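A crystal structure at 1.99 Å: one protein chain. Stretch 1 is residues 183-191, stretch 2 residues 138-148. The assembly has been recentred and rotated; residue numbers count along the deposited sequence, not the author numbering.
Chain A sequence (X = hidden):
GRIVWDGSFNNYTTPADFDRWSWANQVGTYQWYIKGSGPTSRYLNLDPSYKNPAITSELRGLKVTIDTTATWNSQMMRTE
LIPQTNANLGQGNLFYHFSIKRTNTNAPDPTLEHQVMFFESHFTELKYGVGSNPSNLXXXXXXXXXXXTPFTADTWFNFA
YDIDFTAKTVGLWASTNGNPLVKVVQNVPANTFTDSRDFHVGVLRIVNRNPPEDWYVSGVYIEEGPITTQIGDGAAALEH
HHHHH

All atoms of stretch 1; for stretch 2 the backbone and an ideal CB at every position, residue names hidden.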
ATOM      1  N   LYS A 183      -1.986   5.120 -17.390  1.00 16.91           N
ATOM      2  CA  LYS A 183      -1.227   6.205 -16.779  1.00 17.12           C
ATOM      3  C   LYS A 183      -2.101   7.467 -16.671  1.00 17.76           C
ATOM      4  O   LYS A 183      -2.370   8.137 -17.663  1.00 17.89           O
ATOM      5  CB  LYS A 183       0.062   6.490 -17.554  1.00 16.94           C
ATOM      6  CG  LYS A 183       1.032   7.380 -16.790  1.00 17.02           C
ATOM      7  CD  LYS A 183       2.425   7.419 -17.409  1.00 16.77           C
ATOM      8  CE  LYS A 183       3.419   8.144 -16.499  1.00 16.58           C
ATOM      9  NZ  LYS A 183       4.851   7.936 -16.873  1.00 16.20           N
ATOM     10  N   VAL A 184      -2.539   7.777 -15.457  1.00 17.68           N
ATOM     11  CA  VAL A 184      -3.491   8.876 -15.213  1.00 17.87           C
ATOM     12  C   VAL A 184      -2.797  10.167 -14.791  1.00 18.02           C
ATOM     13  O   VAL A 184      -3.356  11.263 -14.925  1.00 18.90           O
ATOM     14  CB  VAL A 184      -4.548   8.478 -14.153  1.00 17.83           C
ATOM     15  CG1 VAL A 184      -5.541   7.492 -14.749  1.00 17.61           C
ATOM     16  CG2 VAL A 184      -3.888   7.885 -12.906  1.00 17.52           C
ATOM     17  N   VAL A 185      -1.574  10.057 -14.283  1.00 17.84           N
ATOM     18  CA  VAL A 185      -0.775  11.243 -13.996  1.00 17.72           C
ATOM     19  C   VAL A 185       0.637  11.072 -14.559  1.00 18.11           C
ATOM     20  O   VAL A 185       1.376  10.161 -14.168  1.00 16.77           O
ATOM     21  CB  VAL A 185      -0.723  11.594 -12.486  1.00 17.55           C
ATOM     22  CG1 VAL A 185       0.041  12.898 -12.276  1.00 17.94           C
ATOM     23  CG2 VAL A 185      -2.128  11.706 -11.892  1.00 17.39           C
ATOM     24  N   GLN A 186       0.992  11.970 -15.477  1.00 18.35           N
ATOM     25  CA  GLN A 186       2.338  12.038 -16.025  1.00 18.95           C
ATOM     26  C   GLN A 186       3.283  12.407 -14.917  1.00 19.00           C
ATOM     27  O   GLN A 186       2.876  13.039 -13.943  1.00 17.98           O
ATOM     28  CB  GLN A 186       2.424  13.097 -17.126  1.00 19.25           C
ATOM     29  CG  GLN A 186       1.659  12.749 -18.383  1.00 19.58           C
ATOM     30  CD  GLN A 186       2.083  11.421 -18.953  1.00 20.25           C
ATOM     31  OE1 GLN A 186       3.274  11.182 -19.171  1.00 20.59           O
ATOM     32  NE2 GLN A 186       1.120  10.536 -19.178  1.00 20.20           N
ATOM     33  N   ASN A 187       4.554  12.053 -15.085  1.00 19.55           N
ATOM     34  CA  ASN A 187       5.537  12.203 -14.003  1.00 19.37           C
ATOM     35  C   ASN A 187       5.732  13.662 -13.613  1.00 19.52           C
ATOM     36  O   ASN A 187       5.775  14.536 -14.475  1.00 19.87           O
ATOM     37  CB  ASN A 187       6.877  11.554 -14.373  1.00 19.27           C
ATOM     38  CG  ASN A 187       6.923  10.075 -14.041  1.00 19.58           C
ATOM     39  OD1 ASN A 187       7.844   9.602 -13.373  1.00 20.49           O
ATOM     40  ND2 ASN A 187       5.932   9.346 -14.481  1.00 18.57           N
ATOM     41  N   VAL A 188       5.822  13.908 -12.308  1.00 19.66           N
ATOM     42  CA  VAL A 188       6.008  15.250 -11.750  1.00 19.69           C
ATOM     43  C   VAL A 188       7.209  15.227 -10.809  1.00 19.75           C
ATOM     44  O   VAL A 188       7.527  14.173 -10.251  1.00 19.47           O
ATOM     45  CB  VAL A 188       4.752  15.738 -10.975  1.00 20.69           C
ATOM     46  CG1 VAL A 188       3.504  15.636 -11.845  1.00 20.77           C
ATOM     47  CG2 VAL A 188       4.550  14.965  -9.677  1.00 20.29           C
ATOM     48  N   PRO A 189       7.883  16.375 -10.625  1.00 20.14           N
ATOM     49  CA  PRO A 189       9.064  16.348  -9.760  1.00 20.10           C
ATOM     50  C   PRO A 189       8.779  16.011  -8.302  1.00 19.30           C
ATOM     51  O   PRO A 189       7.778  16.439  -7.739  1.00 18.85           O
ATOM     52  CB  PRO A 189       9.629  17.771  -9.886  1.00 20.78           C
ATOM     53  CG  PRO A 189       9.183  18.233 -11.237  1.00 20.69           C
ATOM     54  CD  PRO A 189       7.813  17.626 -11.413  1.00 20.56           C
ATOM     55  N   ALA A 190       9.666  15.223  -7.707  1.00 19.32           N
ATOM     56  CA  ALA A 190       9.624  14.967  -6.278  1.00 18.56           C
ATOM     57  C   ALA A 190      10.980  14.479  -5.840  1.00 18.36           C
ATOM     58  O   ALA A 190      11.759  13.974  -6.655  1.00 18.22           O
ATOM     59  CB  ALA A 190       8.555  13.929  -5.945  1.00 18.93           C
ATOM     60  N   ASN A 191      11.260  14.609  -4.548  1.00 18.42           N
ATOM     61  CA  ASN A 191      12.490  14.061  -3.996  1.00 18.19           C
ATOM     62  C   ASN A 191      12.293  12.561  -3.767  1.00 16.57           C
ATOM     63  O   ASN A 191      11.781  12.137  -2.735  1.00 15.14           O
ATOM     64  CB  ASN A 191      12.892  14.789  -2.717  1.00 19.09           C
ATOM     65  CG  ASN A 191      14.193  14.257  -2.131  1.00 20.05           C
ATOM     66  OD1 ASN A 191      14.805  13.320  -2.662  1.00 20.59           O
ATOM     67  ND2 ASN A 191      14.618  14.847  -1.032  1.00 20.70           N
ATOM     68  N   UNK A 138      -7.124  10.309  -2.524  1.00 14.86           N
ATOM     69  CA  UNK A 138      -6.214  11.117  -3.326  1.00 14.33           C
ATOM     70  C   UNK A 138      -4.797  10.586  -3.374  1.00 13.95           C
ATOM     71  O   UNK A 138      -4.285  10.083  -2.375  1.00 14.09           O
ATOM     72  CB  UNK A 138      -6.192  12.549  -2.788  1.00 14.33           C
ATOM     73  N   UNK A 139      -4.168  10.713  -4.540  1.00 13.90           N
ATOM     74  CA  UNK A 139      -2.739  10.442  -4.724  1.00 13.91           C
ATOM     75  C   UNK A 139      -1.984  11.736  -4.748  1.00 14.09           C
ATOM     76  O   UNK A 139      -2.404  12.705  -5.408  1.00 14.33           O
ATOM     77  CB  UNK A 139      -2.479   9.652  -6.008  1.00 13.91           C
ATOM     78  N   UNK A 140      -0.860  11.743  -4.042  1.00 13.57           N
ATOM     79  CA  UNK A 140      -0.012  12.904  -3.925  1.00 13.73           C
ATOM     80  C   UNK A 140       1.381  12.629  -4.477  1.00 14.22           C
ATOM     81  O   UNK A 140       1.890  11.498  -4.417  1.00 13.90           O
ATOM     82  CB  UNK A 140       0.072  13.350  -2.464  1.00 13.73           C
ATOM     83  N   UNK A 141       2.003  13.681  -4.994  1.00 14.76           N
ATOM     84  CA  UNK A 141       3.404  13.625  -5.412  1.00 15.90           C
ATOM     85  C   UNK A 141       4.065  14.964  -5.107  1.00 17.43           C
ATOM     86  O   UNK A 141       3.557  16.021  -5.509  1.00 17.62           O
ATOM     87  CB  UNK A 141       3.524  13.286  -6.899  1.00 15.90           C
ATOM     88  N   UNK A 142       5.176  14.926  -4.370  1.00 18.35           N
ATOM     89  CA  UNK A 142       5.897  16.149  -4.013  1.00 19.35           C
ATOM     90  C   UNK A 142       5.165  17.047  -3.027  1.00 19.76           C
ATOM     91  O   UNK A 142       5.546  18.186  -2.845  1.00 20.77           O
ATOM     92  CB  UNK A 142       6.196  16.950  -5.282  1.00 19.35           C
ATOM     93  N   UNK A 143       4.138  16.527  -2.366  1.00 20.71           N
ATOM     94  CA  UNK A 143       3.356  17.287  -1.388  1.00 21.54           C
ATOM     95  C   UNK A 143       2.013  17.788  -1.914  1.00 21.87           C
ATOM     96  O   UNK A 143       1.248  18.392  -1.168  1.00 22.47           O
ATOM     97  CB  UNK A 143       4.177  18.483  -0.902  1.00 21.54           C
ATOM     98  N   UNK A 144       1.726  17.526  -3.190  1.00 22.32           N
ATOM     99  CA  UNK A 144       0.560  18.076  -3.872  1.00 22.49           C
ATOM    100  C   UNK A 144      -0.323  16.963  -4.440  1.00 21.20           C
ATOM    101  O   UNK A 144       0.171  16.088  -5.173  1.00 18.81           O
ATOM    102  CB  UNK A 144       0.999  19.024  -4.990  1.00 22.49           C
ATOM    103  N   UNK A 145      -1.625  17.017  -4.136  1.00 20.24           N
ATOM    104  CA  UNK A 145      -2.597  16.092  -4.739  1.00 20.28           C
ATOM    105  C   UNK A 145      -2.615  16.251  -6.249  1.00 19.78           C
ATOM    106  O   UNK A 145      -2.779  17.365  -6.749  1.00 20.96           O
ATOM    107  CB  UNK A 145      -3.998  16.328  -4.170  1.00 20.28           C
ATOM    108  N   UNK A 146      -2.454  15.148  -6.968  1.00 18.98           N
ATOM    109  CA  UNK A 146      -2.501  15.154  -8.427  1.00 19.25           C
ATOM    110  C   UNK A 146      -3.705  14.394  -8.977  1.00 18.87           C
ATOM    111  O   UNK A 146      -4.006  14.483 -10.162  1.00 17.93           O
ATOM    112  CB  UNK A 146      -1.212  14.552  -8.991  1.00 19.25           C
ATOM    113  N   UNK A 147      -4.394  13.641  -8.129  1.00 18.30           N
ATOM    114  CA  UNK A 147      -5.427  12.736  -8.604  1.00 17.71           C
ATOM    115  C   UNK A 147      -6.255  12.282  -7.421  1.00 17.63           C
ATOM    116  O   UNK A 147      -5.737  12.157  -6.311  1.00 16.95           O
ATOM    117  CB  UNK A 147      -4.823  11.539  -9.342  1.00 17.71           C
ATOM    118  N   UNK A 148      -7.534  12.021  -7.648  1.00 17.42           N
ATOM    119  CA  UNK A 148      -8.383  11.522  -6.587  1.00 17.37           C
ATOM    120  C   UNK A 148      -9.628  10.913  -7.176  1.00 17.50           C
ATOM    121  O   UNK A 148      -9.966  11.151  -8.339  1.00 18.00           O
ATOM    122  CB  UNK A 148      -8.742  12.635  -5.600  1.00 17.37           C
TER

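Stretch 2 is a hairpin whose two strands meet at a tight turn. Stretch 1 lies along it and offers mostly apolar atoms: Val-184, Val-185, Val-188 and Ala-190. The carbonyl O of Pro-189 is a polar exception. No hydrogen bond joins the two stretches.

Position 138 is out of reach of stretch 1, which sets no demand there. It is Gly-138.

Position 139 points toward stretch 1, but nothing there lies within 5.5 Å of its ideal CB. A long side chain is needed to cross the gap, and the valines favour an apolar one. The residue is Trp-139. With chi1 t, its ring reaches Val-185: CZ3 of Trp-139 is 3.7 Å from CG1 of Val-185, which sits at the ring edge.

Position 140 is out of reach, so many residues would fit. It is Tyr-140.

Position 141 also points toward stretch 1, and here the space is tight. The ideal CB is 3.4 Å from Val-188 CG2. A small apolar side chain suits best. Ala-141 places its CB 3.4 Å from Val-188 CG2.

Position 142 has phi 69° and psi 15°, which favours glycine. Its ideal CB would also clash with Pro-189 O at 3.0 Å. Gly-142 leaves that room free, and its N lies 3.9 Å from Ala-190 CB.

Position 143, at phi 102°, calls for glycine from its backbone alone, because a CB would jam against the preceding carbonyl O. Gly-143 completes the middle of the type I' turn that runs from 141 to 144.

Positions 144 and 145 are out of reach and could take many side chains. They are Thr-144 and Glu-145.

Position 146 points toward stretch 1, with its ideal CB 3.9 Å from Val-185 CG1. An aliphatic side chain would suit, as would a long one with an apolar stem. The residue is Arg-146. Its CB packs 3.9 Å from Val-185 CG1, and Val-188 CG2 covers one face of the guanidinium, 3.7 Å from CZ. The charged end turns back to its own hairpin, where NH2 donates to Ala-141 O at 2.6 Å and NE makes a weak bond to Thr-144 O at 2.9 Å.

Position 147 points toward two valines, with its ideal CB 3.7 Å from Val-185 CG2 and 5.2 Å from Val-184 CG2. Several apolar or aromatic residues would fit. Trp-147 touches both: its CB is 3.7 Å from Val-185 CG2, and its CD1 is 3.7 Å from Val-184 CG2.

Position 148 is out of reach. It is Ser-148.

Stretch 2 138-148: GWYAGGTERWS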
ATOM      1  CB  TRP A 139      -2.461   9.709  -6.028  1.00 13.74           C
ATOM      2  CG  TRP A 139      -1.022   9.422  -6.260  1.00 13.71           C
ATOM      3  CD1 TRP A 139      -0.241   8.521  -5.580  1.00 14.08           C
ATOM      4  CD2 TRP A 139      -0.174  10.028  -7.236  1.00 13.26           C
ATOM      5  NE1 TRP A 139       1.041   8.539  -6.084  1.00 14.20           N
ATOM      6  CE2 TRP A 139       1.101   9.447  -7.107  1.00 13.42           C
ATOM      7  CE3 TRP A 139      -0.369  11.007  -8.212  1.00 13.23           C
ATOM      8  CZ2 TRP A 139       2.178   9.821  -7.909  1.00 13.50           C
ATOM      9  CZ3 TRP A 139       0.699  11.366  -9.017  1.00 13.31           C
ATOM     10  CH2 TRP A 139       1.954  10.778  -8.861  1.00 13.31           C
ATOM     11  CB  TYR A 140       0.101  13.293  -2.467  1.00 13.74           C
ATOM     12  CG  TYR A 140      -1.184  13.801  -1.883  1.00 13.86           C
ATOM     13  CD1 TYR A 140      -1.342  15.149  -1.575  1.00 14.19           C
ATOM     14  CD2 TYR A 140      -2.254  12.948  -1.673  1.00 14.07           C
ATOM     15  CE1 TYR A 140      -2.524  15.626  -1.034  1.00 14.51           C
ATOM     16  CE2 TYR A 140      -3.451  13.417  -1.153  1.00 14.32           C
ATOM     17  CZ  TYR A 140      -3.580  14.750  -0.829  1.00 14.29           C
ATOM     18  OH  TYR A 140      -4.765  15.206  -0.292  1.00 14.61           O
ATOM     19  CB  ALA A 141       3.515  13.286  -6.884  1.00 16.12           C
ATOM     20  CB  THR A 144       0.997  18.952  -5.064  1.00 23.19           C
ATOM     21  OG1 THR A 144       1.973  19.909  -4.641  1.00 24.27           O
ATOM     22  CG2 THR A 144      -0.180  19.675  -5.674  1.00 24.21           C
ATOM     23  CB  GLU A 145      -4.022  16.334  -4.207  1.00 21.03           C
ATOM     24  CG  GLU A 145      -5.029  15.279  -4.659  1.00 21.26           C
ATOM     25  CD  GLU A 145      -6.432  15.513  -4.121  1.00 21.98           C
ATOM     26  OE1 GLU A 145      -7.060  16.526  -4.476  1.00 22.05           O
ATOM     27  OE2 GLU A 145      -6.916  14.672  -3.342  1.00 23.08           O
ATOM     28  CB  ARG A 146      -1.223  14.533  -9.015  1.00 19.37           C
ATOM     29  CG  ARG A 146       0.068  14.930  -8.335  1.00 18.91           C
ATOM     30  CD  ARG A 146       0.266  16.429  -8.337  1.00 19.44           C
ATOM     31  NE  ARG A 146       1.498  16.797  -7.639  1.00 19.67           N
ATOM     32  CZ  ARG A 146       2.456  17.584  -8.130  1.00 19.60           C
ATOM     33  NH1 ARG A 146       2.343  18.143  -9.329  1.00 20.36           N
ATOM     34  NH2 ARG A 146       3.522  17.846  -7.394  1.00 18.91           N
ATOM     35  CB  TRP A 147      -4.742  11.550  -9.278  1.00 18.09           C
ATOM     36  CG  TRP A 147      -5.623  10.472  -9.830  1.00 18.39           C
ATOM     37  CD1 TRP A 147      -5.978  10.303 -11.128  1.00 18.88           C
ATOM     38  CD2 TRP A 147      -6.199   9.371  -9.112  1.00 18.83           C
ATOM     39  NE1 TRP A 147      -6.760   9.191 -11.265  1.00 19.40           N
ATOM     40  CE2 TRP A 147      -6.916   8.602 -10.039  1.00 18.74           C
ATOM     41  CE3 TRP A 147      -6.202   8.982  -7.773  1.00 18.68           C
ATOM     42  CZ2 TRP A 147      -7.616   7.458  -9.679  1.00 18.93           C
ATOM     43  CZ3 TRP A 147      -6.908   7.847  -7.415  1.00 19.09           C
ATOM     44  CH2 TRP A 147      -7.596   7.094  -8.365  1.00 18.68           C
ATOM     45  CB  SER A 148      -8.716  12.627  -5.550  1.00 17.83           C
ATOM     46  OG  SER A 148      -9.698  13.536  -6.013  1.00 17.61           O
TER
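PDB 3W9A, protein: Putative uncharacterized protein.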